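Local coordinates for molybdopterin-guanine dinucleotide biosynthesis protein A (MobA) (Archaeoglobus fulgidus, PDB 3NGW) that probably transfers GMP from GTP to the molybdenum-molybdopterin cofactor to form its guanine dinucleotide derivative, at residues A[1-6]-A[83-89]; A[21-25]-A[188-193]; A[27-33]-A[57-61]; A[97-103]-A[166-170]. One frame throughout, in Å; residues are numbered along the deposited sequence.

Interaction 1: residues A[1-6]-A[83-89]; sequences MKVAVL and FGSCVVA
Strands 2-6 and 86-89 run side by side and parallel, their axes approaching to 4.6 Å at 26°, with Val3, Ala4 and Val5 opposite Val87, Val88 and Ala89. Four backbone hydrogen bonds lace them: Val87 N to Lys2 O (3.0 Å), Ala4 N to Val87 O (3.0 Å), Ala89 N to Ala4 O (3.1 Å) and Leu6 N to Ala89 O (2.9 Å). The backbone groups of Val3 and Val5 turn to strand 40-44, so strand 2-6 is an inner strand of the Rossmann-like sheet. Val3, Val5, Val87 and Ala89 share one face; Ala4 and Val88 the other. Gly84, with positive phi, is the first residue beyond helix 72-83 to leave helical angles. Lys2 (chi1 m) reaches back here: NZ donates to Phe83 O (2.8 Å) and weakly to Ser85 O (3.0 Å), while CD lies over the Phe83 ring (chi1 p), 3.8 Å from its centroid. Ser85 OG is satisfied by Glu109. Two carbonyl oxygens thus receive the ammonium, tying the start of strand 2-6 to the turn after the helix.

Interaction 2: residues A[21-25]-A[188-193]; sequences VMLCG and AEEICS
Cys24, Leu23 and Cys192 carry most of this contact. The 21-25 segment is a hairpin tip: Leu23 is extended, then Cys24 (phi/psi 52/46) and Gly25 (74/10) take left-handed conformations close to those of a type I' turn, linking the short antiparallel strands 22-23 and 26-27. Facing it is one turn and a half of regular helix, residues 188-193, with CA atoms closest at Cys24 and Glu189 (6.2 Å). Cys24 joins Cys192 through a disulfide, SG to SG 2.0 Å, with chi3 of 92°, near the relaxed value, and chi1 of -92° at Cys24 and p at Cys192. Leu23, its chi1 between wells at -135°, slides CD2 beside the disulfide, 3.3 Å from Cys192 SG and 4.0 Å from Ala188 CB. A polar link reinforces the covalent one: Cys24 N donates to Glu189 OE2 (2.8 Å), and a water bridges that carboxylate oxygen (3.1 Å) to Gly25 N (2.8 Å). One turn earlier the helix holds Asp184, a residue seen to bind calcium in this protein. The disulfide staples the C-terminal helix 182-194 to the hairpin, whose Leu23 packs on Leu28 of helix 28-36, while Cys192 touches Trp31 of that same helix.

Interaction 3: residues A[27-33]-A[57-61]; sequences KLIEWVL and RYEAE
The irregular segment 57-61, between helix 48-55 and strand 62-63, lies against the first turns of helix 28-36 through side chains alone; the nearest CA atoms, those of Leu33 and Ala60, are 8.0 Å apart. Arg57 comes first. Its guanidinium NH2 lies 3.3 Å from Lys27 NZ, the ammonium sitting over the guanidinium face, an approach of like charges made tolerable by Glu20, whose carboxylate forms salt bridges to both. NH2 also donates to Tyr58 OH (2.9 Å). Tyr58 (chi1 m), the most covered residue of the contact, points its ring at the helix. Leu33, with chi1 of -122° and chi2 of 27° both between wells, lays CD2 over one face, 3.6 Å from the ring centroid, in a CH-pi contact, and Ile29 CG2 meets CE2 of Tyr58 at 3.8 Å. At the rim of the ring the Tyr58 hydroxyl donates to Glu30 OE2 (2.9 Å). Glu59 then turns outward, and Ala60, again facing the helix, sets its CB 4.2 Å from Leu33 CD1; Phe43 of strand 40-44 touches both. The contact joins helix and loop at the protein surface. The tyrosine hydroxyl links arginine to glutamate, so charged groups at the rim are paired while Leu33 and Ile29 pack on the ring.

Interaction 4: residues A[97-103]-A[166-170]; sequences KPEVLEH and LRKFD
No hydrogen bond crosses this contact, although it buries 386 Å² summed over both sides and involves a histidine, an aspartate, a lysine and a glutamate. Its most covered residue is Phe169 (chi1 m), which projects from a tight turn toward the start of helix 98-111, where Lys97 is the N-cap residue. The turn is held by its own backbone: Phe169 N and Asp170 N both donate to Leu166 O, at 2.9 and 3.0 Å. The closest CA pair is Val100 with Phe169, 5.7 Å apart. His103 (chi1 t) brings its ring to that of Phe169 obliquely, with centroids 4.5 Å apart and planes at 39°, and Leu166 CD2 reaches the imidazole edge, 3.6 Å from His103 CD2. Between these and the helix start sits Val100 (chi1 t), whose CG2 packs on Phe169 CB (4.0 Å) and Asp170 CB (3.7 Å), while Lys97 passes the turn with CD 3.4 Å from Phe169 O. Here the loop after strand 158-162 is laid on the helix's flank. Two of the polar side chains have partners elsewhere: His103 NE2 bonds Tyr161 OH, and Asp170 OD1 bonds Ser175 OG, which also meets Lys97 N. Cohesion across the interface is therefore essentially van der Waals.

From the N terminus, strand 2-6 opens interaction 1, and the hairpin at 21-25 opens interaction 2 before interaction 1 has closed. Interaction 3 runs from 27-33 to 57-61 wholly within both of those spans, joining the first helix to the loop before strand 62-63. Residues 83-89 then close interaction 1 at the sheet centre. Interaction 4 follows it in series, from 97-103 to 166-170, and lies within the span of interaction 2, which the last helix closes at 188-193; interactions 1 and 2 thus cross. Val5 against Val32 joins interactions 1 and 3, Val87 against Leu101 joins 1 and 4, and Leu23 O beside Trp31 NE1 joins 2 and 3.

Interaction 1: residues A[1-6]-A[83-89]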
loop_
_atom_site.group_PDB
_atom_site.type_symbol
_atom_site.label_atom_id
_atom_site.label_comp_id
_atom_site.label_asym_id
_atom_site.label_seq_id
_atom_site.Cartn_x
_atom_site.Cartn_y
_atom_site.Cartn_z
HETATM N N MSE A 1 -12.719 -4.791 -7.975
HETATM C CA MSE A 1 -11.670 -4.772 -6.920
HETATM C C MSE A 1 -11.298 -3.369 -6.466
HETATM O O MSE A 1 -11.000 -2.499 -7.287
HETATM C CB MSE A 1 -10.416 -5.464 -7.429
HETATM C CG MSE A 1 -9.222 -5.231 -6.535
HETATM SE SE MSE A 1 -7.576 -5.801 -7.339
HETATM C CE MSE A 1 -6.870 -6.701 -5.817
ATOM N N LYS A 2 -11.298 -3.165 -5.152
ATOM C CA LYS A 2 -10.933 -1.877 -4.565
ATOM C C LYS A 2 -9.451 -1.877 -4.146
ATOM O O LYS A 2 -8.974 -2.816 -3.505
ATOM C CB LYS A 2 -11.813 -1.583 -3.344
ATOM C CG LYS A 2 -13.128 -0.894 -3.673
ATOM C CD LYS A 2 -14.080 -0.904 -2.485
ATOM C CE LYS A 2 -14.611 -2.310 -2.227
ATOM N NZ LYS A 2 -15.321 -2.393 -0.926
ATOM N N VAL A 3 -8.742 -0.811 -4.511
ATOM C CA VAL A 3 -7.325 -0.654 -4.213
ATOM C C VAL A 3 -7.035 0.666 -3.503
ATOM O O VAL A 3 -7.461 1.733 -3.956
ATOM C CB VAL A 3 -6.487 -0.697 -5.516
ATOM C CG1 VAL A 3 -5.009 -0.579 -5.200
ATOM C CG2 VAL A 3 -6.766 -1.991 -6.278
ATOM N N ALA A 4 -6.318 0.590 -2.384
ATOM C CA ALA A 4 -5.945 1.784 -1.623
ATOM C C ALA A 4 -4.428 1.919 -1.696
ATOM O O ALA A 4 -3.708 1.114 -1.120
ATOM C CB ALA A 4 -6.391 1.644 -0.163
ATOM N N VAL A 5 -3.942 2.934 -2.402
ATOM C CA VAL A 5 -2.505 3.143 -2.539
ATOM C C VAL A 5 -2.013 4.147 -1.495
ATOM O O VAL A 5 -2.477 5.287 -1.452
ATOM C CB VAL A 5 -2.160 3.646 -3.961
ATOM C CG1 VAL A 5 -0.641 3.708 -4.154
ATOM C CG2 VAL A 5 -2.783 2.707 -5.005
ATOM N N LEU A 6 -1.094 3.707 -0.640
ATOM C CA LEU A 6 -0.551 4.563 0.410
ATOM C C LEU A 6 0.593 5.400 -0.166
ATOM O O LEU A 6 1.666 4.868 -0.453
ATOM C CB LEU A 6 -0.048 3.701 1.577
ATOM C CG LEU A 6 -1.035 2.712 2.206
ATOM C CD1 LEU A 6 -0.333 1.917 3.292
ATOM C CD2 LEU A 6 -2.230 3.446 2.787
ATOM N N PHE A 83 -14.268 3.285 1.693
ATOM C CA PHE A 83 -15.064 2.413 0.849
ATOM C C PHE A 83 -15.076 0.929 1.206
ATOM O O PHE A 83 -15.461 0.096 0.388
ATOM C CB PHE A 83 -14.679 2.603 -0.632
ATOM C CG PHE A 83 -13.236 2.282 -0.963
ATOM C CD1 PHE A 83 -12.371 1.758 -0.014
ATOM C CD2 PHE A 83 -12.753 2.502 -2.255
ATOM C CE1 PHE A 83 -11.048 1.457 -0.347
ATOM C CE2 PHE A 83 -11.429 2.203 -2.597
ATOM C CZ PHE A 83 -10.579 1.684 -1.641
ATOM N N GLY A 84 -14.672 0.599 2.428
ATOM C CA GLY A 84 -14.683 -0.787 2.864
ATOM C C GLY A 84 -13.454 -1.630 2.565
ATOM O O GLY A 84 -12.330 -1.126 2.551
ATOM N N SER A 85 -13.682 -2.922 2.329
ATOM C CA SER A 85 -12.614 -3.872 2.038
ATOM C C SER A 85 -11.856 -3.464 0.790
ATOM O O SER A 85 -12.428 -2.908 -0.151
ATOM C CB SER A 85 -13.180 -5.289 1.860
ATOM O OG SER A 85 -13.858 -5.441 0.618
ATOM N N CYS A 86 -10.561 -3.748 0.788
ATOM C CA CYS A 86 -9.708 -3.404 -0.338
ATOM C C CYS A 86 -8.374 -4.075 -0.139
ATOM O O CYS A 86 -8.146 -4.722 0.876
ATOM C CB CYS A 86 -9.471 -1.897 -0.368
ATOM S SG CYS A 86 -8.650 -1.277 1.139
ATOM N N VAL A 87 -7.502 -3.913 -1.124
ATOM C CA VAL A 87 -6.150 -4.431 -1.048
ATOM C C VAL A 87 -5.314 -3.169 -0.949
ATOM O O VAL A 87 -5.600 -2.181 -1.631
ATOM C CB VAL A 87 -5.750 -5.237 -2.309
ATOM C CG1 VAL A 87 -6.370 -6.620 -2.256
ATOM C CG2 VAL A 87 -6.201 -4.502 -3.559
ATOM N N VAL A 88 -4.307 -3.192 -0.080
ATOM C CA VAL A 88 -3.438 -2.041 0.127
ATOM C C VAL A 88 -2.120 -2.249 -0.598
ATOM O O VAL A 88 -1.609 -3.359 -0.683
ATOM C CB VAL A 88 -3.166 -1.811 1.634
ATOM C CG1 VAL A 88 -2.201 -0.647 1.829
ATOM C CG2 VAL A 88 -4.477 -1.530 2.357
ATOM N N ALA A 89 -1.589 -1.169 -1.142
ATOM C CA ALA A 89 -0.330 -1.223 -1.846
ATOM C C ALA A 89 0.360 0.097 -1.553
ATOM O O ALA A 89 -0.233 1.164 -1.701
ATOM C CB ALA A 89 -0.562 -1.384 -3.329
#

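Interaction 2: residues A[21-25]-A[188-193]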
loop_
_atom_site.group_PDB
_atom_site.type_symbol
_atom_site.label_atom_id
_atom_site.label_comp_id
_atom_site.label_asym_id
_atom_site.label_seq_id
_atom_site.Cartn_x
_atom_site.Cartn_y
_atom_site.Cartn_z
ATOM N N VAL A 21 10.057 10.997 -6.408
ATOM C CA VAL A 21 11.189 10.172 -6.826
ATOM C C VAL A 21 11.101 9.826 -8.312
ATOM O O VAL A 21 10.049 9.414 -8.805
ATOM C CB VAL A 21 11.248 8.861 -6.021
ATOM C CG1 VAL A 21 12.410 8.007 -6.493
ATOM C CG2 VAL A 21 11.375 9.171 -4.544
HETATM N N MSE A 22 12.216 9.994 -9.017
HETATM C CA MSE A 22 12.277 9.720 -10.451
HETATM C C MSE A 22 12.691 8.295 -10.761
HETATM O O MSE A 22 13.820 7.897 -10.490
HETATM C CB MSE A 22 13.260 10.676 -11.124
HETATM C CG MSE A 22 12.759 12.097 -11.211
HETATM SE SE MSE A 22 11.315 12.259 -12.486
HETATM C CE MSE A 22 12.401 12.506 -14.088
ATOM N N LEU A 23 11.773 7.536 -11.338
ATOM C CA LEU A 23 12.049 6.159 -11.697
ATOM C C LEU A 23 11.953 6.061 -13.209
ATOM O O LEU A 23 10.872 6.207 -13.774
ATOM C CB LEU A 23 11.020 5.237 -11.067
ATOM C CG LEU A 23 11.524 3.958 -10.404
ATOM C CD1 LEU A 23 10.372 2.975 -10.395
ATOM C CD2 LEU A 23 12.714 3.370 -11.144
ATOM N N CYS A 24 13.084 5.820 -13.862
ATOM C CA CYS A 24 13.119 5.713 -15.311
ATOM C C CYS A 24 12.462 6.916 -15.967
ATOM O O CYS A 24 11.651 6.771 -16.878
ATOM C CB CYS A 24 12.432 4.425 -15.775
ATOM S SG CYS A 24 13.583 3.018 -15.963
ATOM N N GLY A 25 12.817 8.104 -15.484
ATOM C CA GLY A 25 12.288 9.334 -16.045
ATOM C C GLY A 25 10.850 9.680 -15.712
ATOM O O GLY A 25 10.286 10.614 -16.288
ATOM N N ALA A 188 16.374 -0.122 -8.257
ATOM C CA ALA A 188 15.093 0.199 -8.876
ATOM C C ALA A 188 15.314 0.636 -10.315
ATOM O O ALA A 188 14.583 0.226 -11.214
ATOM C CB ALA A 188 14.393 1.298 -8.100
ATOM N N GLU A 189 16.329 1.465 -10.527
ATOM C CA GLU A 189 16.660 1.943 -11.860
ATOM C C GLU A 189 17.008 0.791 -12.786
ATOM O O GLU A 189 16.509 0.733 -13.901
ATOM C CB GLU A 189 17.841 2.911 -11.813
ATOM C CG GLU A 189 17.466 4.380 -11.794
ATOM C CD GLU A 189 16.666 4.801 -13.018
ATOM O OE1 GLU A 189 17.060 4.454 -14.153
ATOM O OE2 GLU A 189 15.647 5.496 -12.844
ATOM N N GLU A 190 17.858 -0.125 -12.328
ATOM C CA GLU A 190 18.258 -1.261 -13.159
ATOM C C GLU A 190 17.050 -2.107 -13.542
ATOM O O GLU A 190 16.952 -2.593 -14.665
ATOM C CB GLU A 190 19.269 -2.147 -12.419
ATOM C CG GLU A 190 20.363 -1.399 -11.661
ATOM C CD GLU A 190 21.353 -2.336 -10.952
ATOM O OE1 GLU A 190 20.922 -3.393 -10.425
ATOM O OE2 GLU A 190 22.563 -2.002 -10.909
ATOM N N ILE A 191 16.135 -2.282 -12.596
ATOM C CA ILE A 191 14.933 -3.073 -12.822
ATOM C C ILE A 191 14.022 -2.434 -13.868
ATOM O O ILE A 191 13.631 -3.093 -14.832
ATOM C CB ILE A 191 14.146 -3.271 -11.500
ATOM C CG1 ILE A 191 14.979 -4.118 -10.535
ATOM C CG2 ILE A 191 12.809 -3.937 -11.769
ATOM C CD1 ILE A 191 14.367 -4.270 -9.166
ATOM N N CYS A 192 13.681 -1.159 -13.686
ATOM C CA CYS A 192 12.812 -0.483 -14.644
ATOM C C CYS A 192 13.505 -0.335 -15.995
ATOM O O CYS A 192 12.849 -0.090 -17.003
ATOM C CB CYS A 192 12.376 0.895 -14.125
ATOM S SG CYS A 192 13.668 2.179 -14.112
ATOM N N SER A 193 14.828 -0.488 -16.015
ATOM C CA SER A 193 15.585 -0.378 -17.260
ATOM C C SER A 193 15.446 -1.643 -18.092
ATOM O O SER A 193 15.195 -1.582 -19.297
ATOM C CB SER A 193 17.066 -0.127 -16.977
ATOM O OG SER A 193 17.283 1.202 -16.536
HETATM O O HOH W 1 15.095 8.354 -13.857
#

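Interaction 3: residues A[27-33]-A[57-61]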
loop_
_atom_site.group_PDB
_atom_site.type_symbol
_atom_site.label_atom_id
_atom_site.label_comp_id
_atom_site.label_asym_id
_atom_site.label_seq_id
_atom_site.Cartn_x
_atom_site.Cartn_y
_atom_site.Cartn_z
ATOM N N LYS A 27 7.983 10.122 -12.326
ATOM C CA LYS A 27 7.797 10.207 -10.884
ATOM C C LYS A 27 7.101 8.964 -10.337
ATOM O O LYS A 27 6.334 8.318 -11.049
ATOM C CB LYS A 27 6.972 11.445 -10.540
ATOM C CG LYS A 27 7.649 12.757 -10.873
ATOM C CD LYS A 27 6.817 13.931 -10.370
ATOM C CE LYS A 27 7.500 15.257 -10.669
ATOM N NZ LYS A 27 6.739 16.426 -10.136
ATOM N N LEU A 28 7.355 8.626 -9.078
ATOM C CA LEU A 28 6.713 7.453 -8.506
ATOM C C LEU A 28 5.207 7.589 -8.449
ATOM O O LEU A 28 4.494 6.613 -8.652
ATOM C CB LEU A 28 7.252 7.161 -7.111
ATOM C CG LEU A 28 8.518 6.312 -7.086
ATOM C CD1 LEU A 28 8.903 6.061 -5.642
ATOM C CD2 LEU A 28 8.298 4.994 -7.821
ATOM N N ILE A 29 4.714 8.787 -8.166
ATOM C CA ILE A 29 3.269 8.965 -8.108
ATOM C C ILE A 29 2.627 8.668 -9.466
ATOM O O ILE A 29 1.526 8.124 -9.524
ATOM C CB ILE A 29 2.875 10.384 -7.658
ATOM C CG1 ILE A 29 1.357 10.482 -7.569
ATOM C CG2 ILE A 29 3.450 11.421 -8.608
ATOM C CD1 ILE A 29 0.725 9.514 -6.549
ATOM N N GLU A 30 3.312 9.000 -10.555
ATOM C CA GLU A 30 2.759 8.740 -11.880
ATOM C C GLU A 30 2.828 7.249 -12.189
ATOM O O GLU A 30 2.024 6.729 -12.962
ATOM C CB GLU A 30 3.498 9.570 -12.932
ATOM C CG GLU A 30 3.596 11.026 -12.506
ATOM C CD GLU A 30 4.130 11.963 -13.573
ATOM O OE1 GLU A 30 4.955 11.530 -14.414
ATOM O OE2 GLU A 30 3.733 13.152 -13.540
ATOM N N TRP A 31 3.779 6.561 -11.571
ATOM C CA TRP A 31 3.908 5.126 -11.756
ATOM C C TRP A 31 2.679 4.398 -11.217
ATOM O O TRP A 31 2.083 3.585 -11.919
ATOM C CB TRP A 31 5.137 4.600 -11.025
ATOM C CG TRP A 31 6.353 4.473 -11.875
ATOM C CD1 TRP A 31 7.205 5.473 -12.264
ATOM C CD2 TRP A 31 6.871 3.261 -12.437
ATOM N NE1 TRP A 31 8.225 4.954 -13.036
ATOM C CE2 TRP A 31 8.040 3.603 -13.160
ATOM C CE3 TRP A 31 6.455 1.922 -12.407
ATOM C CZ2 TRP A 31 8.803 2.644 -13.839
ATOM C CZ3 TRP A 31 7.217 0.967 -13.084
ATOM C CH2 TRP A 31 8.374 1.337 -13.794
ATOM N N VAL A 32 2.312 4.681 -9.966
ATOM C CA VAL A 32 1.161 4.032 -9.342
ATOM C C VAL A 32 -0.164 4.550 -9.896
ATOM O O VAL A 32 -1.154 3.826 -9.926
ATOM C CB VAL A 32 1.197 4.175 -7.783
ATOM C CG1 VAL A 32 2.441 3.481 -7.239
ATOM C CG2 VAL A 32 1.188 5.642 -7.371
ATOM N N LEU A 33 -0.172 5.798 -10.349
ATOM C CA LEU A 33 -1.360 6.393 -10.937
ATOM C C LEU A 33 -1.741 5.538 -12.145
ATOM O O LEU A 33 -2.867 5.050 -12.236
ATOM C CB LEU A 33 -1.054 7.829 -11.363
ATOM C CG LEU A 33 -1.865 9.009 -10.811
ATOM C CD1 LEU A 33 -2.432 8.708 -9.447
ATOM C CD2 LEU A 33 -0.963 10.248 -10.754
ATOM N N ARG A 57 -2.785 18.317 -9.298
ATOM C CA ARG A 57 -1.858 17.850 -10.319
ATOM C C ARG A 57 -2.455 16.727 -11.154
ATOM O O ARG A 57 -2.256 16.671 -12.363
ATOM C CB ARG A 57 -0.551 17.358 -9.678
ATOM C CG ARG A 57 0.495 18.443 -9.465
ATOM C CD ARG A 57 1.591 18.014 -8.492
ATOM N NE ARG A 57 2.365 16.874 -8.969
ATOM C CZ ARG A 57 3.285 16.237 -8.249
ATOM N NH1 ARG A 57 3.548 16.631 -7.008
ATOM N NH2 ARG A 57 3.940 15.201 -8.765
ATOM N N TYR A 58 -3.200 15.844 -10.505
ATOM C CA TYR A 58 -3.780 14.694 -11.181
ATOM C C TYR A 58 -5.254 14.509 -10.850
ATOM O O TYR A 58 -5.686 14.773 -9.732
ATOM C CB TYR A 58 -3.025 13.438 -10.759
ATOM C CG TYR A 58 -1.525 13.580 -10.826
ATOM C CD1 TYR A 58 -0.875 13.645 -12.045
ATOM C CD2 TYR A 58 -0.756 13.651 -9.671
ATOM C CE1 TYR A 58 0.504 13.776 -12.113
ATOM C CE2 TYR A 58 0.635 13.783 -9.729
ATOM C CZ TYR A 58 1.255 13.844 -10.948
ATOM O OH TYR A 58 2.618 13.982 -11.041
ATOM N N GLU A 59 -6.013 14.046 -11.836
ATOM C CA GLU A 59 -7.429 13.786 -11.676
ATOM C C GLU A 59 -7.566 12.360 -11.141
ATOM O O GLU A 59 -7.612 11.402 -11.920
ATOM C CB GLU A 59 -8.118 13.875 -13.029
ATOM C CG GLU A 59 -9.622 13.978 -12.983
ATOM C CD GLU A 59 -10.085 15.420 -12.969
ATOM O OE1 GLU A 59 -9.837 16.107 -11.949
ATOM O OE2 GLU A 59 -10.684 15.868 -13.979
ATOM N N ALA A 60 -7.603 12.219 -9.818
ATOM C CA ALA A 60 -7.738 10.914 -9.168
ATOM C C ALA A 60 -8.366 11.159 -7.809
ATOM O O ALA A 60 -8.489 12.299 -7.387
ATOM C CB ALA A 60 -6.369 10.247 -9.012
ATOM N N GLU A 61 -8.769 10.097 -7.131
ATOM C CA GLU A 61 -9.393 10.226 -5.825
ATOM C C GLU A 61 -8.339 10.224 -4.701
ATOM O O GLU A 61 -7.761 9.185 -4.388
ATOM C CB GLU A 61 -10.387 9.069 -5.648
ATOM C CG GLU A 61 -11.134 9.021 -4.318
ATOM C CD GLU A 61 -12.554 9.572 -4.403
ATOM O OE1 GLU A 61 -12.711 10.749 -4.784
ATOM O OE2 GLU A 61 -13.506 8.827 -4.081
#

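Interaction 4: residues A[97-103]-A[166-170]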
loop_
_atom_site.group_PDB
_atom_site.type_symbol
_atom_site.label_atom_id
_atom_site.label_comp_id
_atom_site.label_asym_id
_atom_site.label_seq_id
_atom_site.Cartn_x
_atom_site.Cartn_y
_atom_site.Cartn_z
ATOM N N LYS A 97 2.573 -6.258 -9.217
ATOM C CA LYS A 97 1.841 -6.856 -10.321
ATOM C C LYS A 97 0.356 -6.958 -10.006
ATOM O O LYS A 97 -0.045 -7.570 -9.016
ATOM C CB LYS A 97 2.416 -8.233 -10.663
ATOM C CG LYS A 97 3.555 -8.145 -11.665
ATOM C CD LYS A 97 4.039 -9.500 -12.138
ATOM C CE LYS A 97 4.561 -9.409 -13.578
ATOM N NZ LYS A 97 5.527 -8.270 -13.779
ATOM N N PRO A 98 -0.482 -6.342 -10.852
ATOM C CA PRO A 98 -1.938 -6.347 -10.681
ATOM C C PRO A 98 -2.494 -7.753 -10.494
ATOM O O PRO A 98 -3.468 -7.943 -9.771
ATOM C CB PRO A 98 -2.435 -5.679 -11.962
ATOM C CG PRO A 98 -1.328 -4.703 -12.273
ATOM C CD PRO A 98 -0.100 -5.569 -12.050
ATOM N N GLU A 99 -1.866 -8.729 -11.139
ATOM C CA GLU A 99 -2.313 -10.105 -11.018
ATOM C C GLU A 99 -2.183 -10.535 -9.566
ATOM O O GLU A 99 -3.055 -11.229 -9.042
ATOM C CB GLU A 99 -1.477 -11.048 -11.893
ATOM C CG GLU A 99 -1.183 -10.556 -13.321
ATOM C CD GLU A 99 -0.063 -9.513 -13.369
ATOM O OE1 GLU A 99 -0.343 -8.316 -13.132
ATOM O OE2 GLU A 99 1.101 -9.901 -13.631
ATOM N N VAL A 100 -1.086 -10.125 -8.925
ATOM C CA VAL A 100 -0.835 -10.463 -7.521
ATOM C C VAL A 100 -1.938 -9.863 -6.652
ATOM O O VAL A 100 -2.524 -10.549 -5.804
ATOM C CB VAL A 100 0.550 -9.935 -7.023
ATOM C CG1 VAL A 100 0.697 -10.183 -5.524
ATOM C CG2 VAL A 100 1.682 -10.636 -7.767
ATOM N N LEU A 101 -2.243 -8.589 -6.885
ATOM C CA LEU A 101 -3.281 -7.903 -6.117
ATOM C C LEU A 101 -4.639 -8.549 -6.314
ATOM O O LEU A 101 -5.359 -8.816 -5.349
ATOM C CB LEU A 101 -3.349 -6.423 -6.509
ATOM C CG LEU A 101 -2.317 -5.510 -5.831
ATOM C CD1 LEU A 101 -2.356 -4.129 -6.450
ATOM C CD2 LEU A 101 -2.617 -5.431 -4.339
ATOM N N GLU A 102 -4.989 -8.793 -7.570
ATOM C CA GLU A 102 -6.265 -9.410 -7.895
ATOM C C GLU A 102 -6.410 -10.710 -7.093
ATOM O O GLU A 102 -7.450 -10.975 -6.492
ATOM C CB GLU A 102 -6.336 -9.691 -9.399
ATOM C CG GLU A 102 -7.717 -9.483 -9.994
ATOM C CD GLU A 102 -7.815 -8.235 -10.860
ATOM O OE1 GLU A 102 -8.902 -7.607 -10.875
ATOM O OE2 GLU A 102 -6.818 -7.892 -11.541
ATOM N N HIS A 103 -5.353 -11.512 -7.071
ATOM C CA HIS A 103 -5.386 -12.766 -6.332
ATOM C C HIS A 103 -5.626 -12.517 -4.841
ATOM O O HIS A 103 -6.525 -13.110 -4.244
ATOM C CB HIS A 103 -4.075 -13.526 -6.531
ATOM C CG HIS A 103 -4.046 -14.865 -5.862
ATOM N ND1 HIS A 103 -4.912 -15.886 -6.195
ATOM C CD2 HIS A 103 -3.261 -15.348 -4.870
ATOM C CE1 HIS A 103 -4.662 -16.937 -5.436
ATOM N NE2 HIS A 103 -3.664 -16.637 -4.622
ATOM N N LEU A 166 2.410 -17.084 -4.518
ATOM C CA LEU A 166 2.221 -15.931 -5.396
ATOM C C LEU A 166 3.172 -15.897 -6.587
ATOM O O LEU A 166 3.007 -15.074 -7.486
ATOM C CB LEU A 166 2.373 -14.634 -4.593
ATOM C CG LEU A 166 1.397 -14.420 -3.433
ATOM C CD1 LEU A 166 1.853 -13.233 -2.601
ATOM C CD2 LEU A 166 -0.012 -14.200 -3.972
ATOM N N ARG A 167 4.162 -16.785 -6.599
ATOM C CA ARG A 167 5.130 -16.812 -7.699
ATOM C C ARG A 167 4.503 -17.141 -9.056
ATOM O O ARG A 167 5.069 -16.821 -10.106
ATOM C CB ARG A 167 6.263 -17.799 -7.399
ATOM C CG ARG A 167 7.270 -17.303 -6.370
ATOM C CD ARG A 167 8.427 -18.276 -6.219
ATOM N NE ARG A 167 9.442 -17.820 -5.265
ATOM C CZ ARG A 167 10.283 -16.810 -5.478
ATOM N NH1 ARG A 167 10.241 -16.134 -6.618
ATOM N NH2 ARG A 167 11.177 -16.483 -4.552
ATOM N N LYS A 168 3.338 -17.780 -9.032
ATOM C CA LYS A 168 2.642 -18.126 -10.265
ATOM C C LYS A 168 2.121 -16.855 -10.938
ATOM O O LYS A 168 1.781 -16.857 -12.122
ATOM C CB LYS A 168 1.481 -19.087 -9.972
ATOM C CG LYS A 168 0.588 -18.647 -8.820
ATOM C CD LYS A 168 -0.550 -19.628 -8.550
ATOM C CE LYS A 168 -1.533 -19.684 -9.711
ATOM N NZ LYS A 168 -2.780 -20.438 -9.371
ATOM N N PHE A 169 2.077 -15.767 -10.177
ATOM C CA PHE A 169 1.602 -14.489 -10.688
ATOM C C PHE A 169 2.772 -13.539 -10.825
ATOM O O PHE A 169 2.718 -12.590 -11.601
ATOM C CB PHE A 169 0.581 -13.887 -9.728
ATOM C CG PHE A 169 -0.594 -14.775 -9.454
ATOM C CD1 PHE A 169 -1.498 -15.090 -10.468
ATOM C CD2 PHE A 169 -0.815 -15.282 -8.176
ATOM C CE1 PHE A 169 -2.611 -15.893 -10.211
ATOM C CE2 PHE A 169 -1.921 -16.087 -7.906
ATOM C CZ PHE A 169 -2.824 -16.394 -8.925
ATOM N N ASP A 170 3.827 -13.803 -10.058
ATOM C CA ASP A 170 5.026 -12.976 -10.074
ATOM C C ASP A 170 6.271 -13.838 -9.885
ATOM O O ASP A 170 6.657 -14.145 -8.757
ATOM C CB ASP A 170 4.945 -11.924 -8.966
ATOM C CG ASP A 170 6.068 -10.913 -9.039
ATOM O OD1 ASP A 170 6.053 -9.961 -8.236
ATOM O OD2 ASP A 170 6.963 -11.065 -9.895
#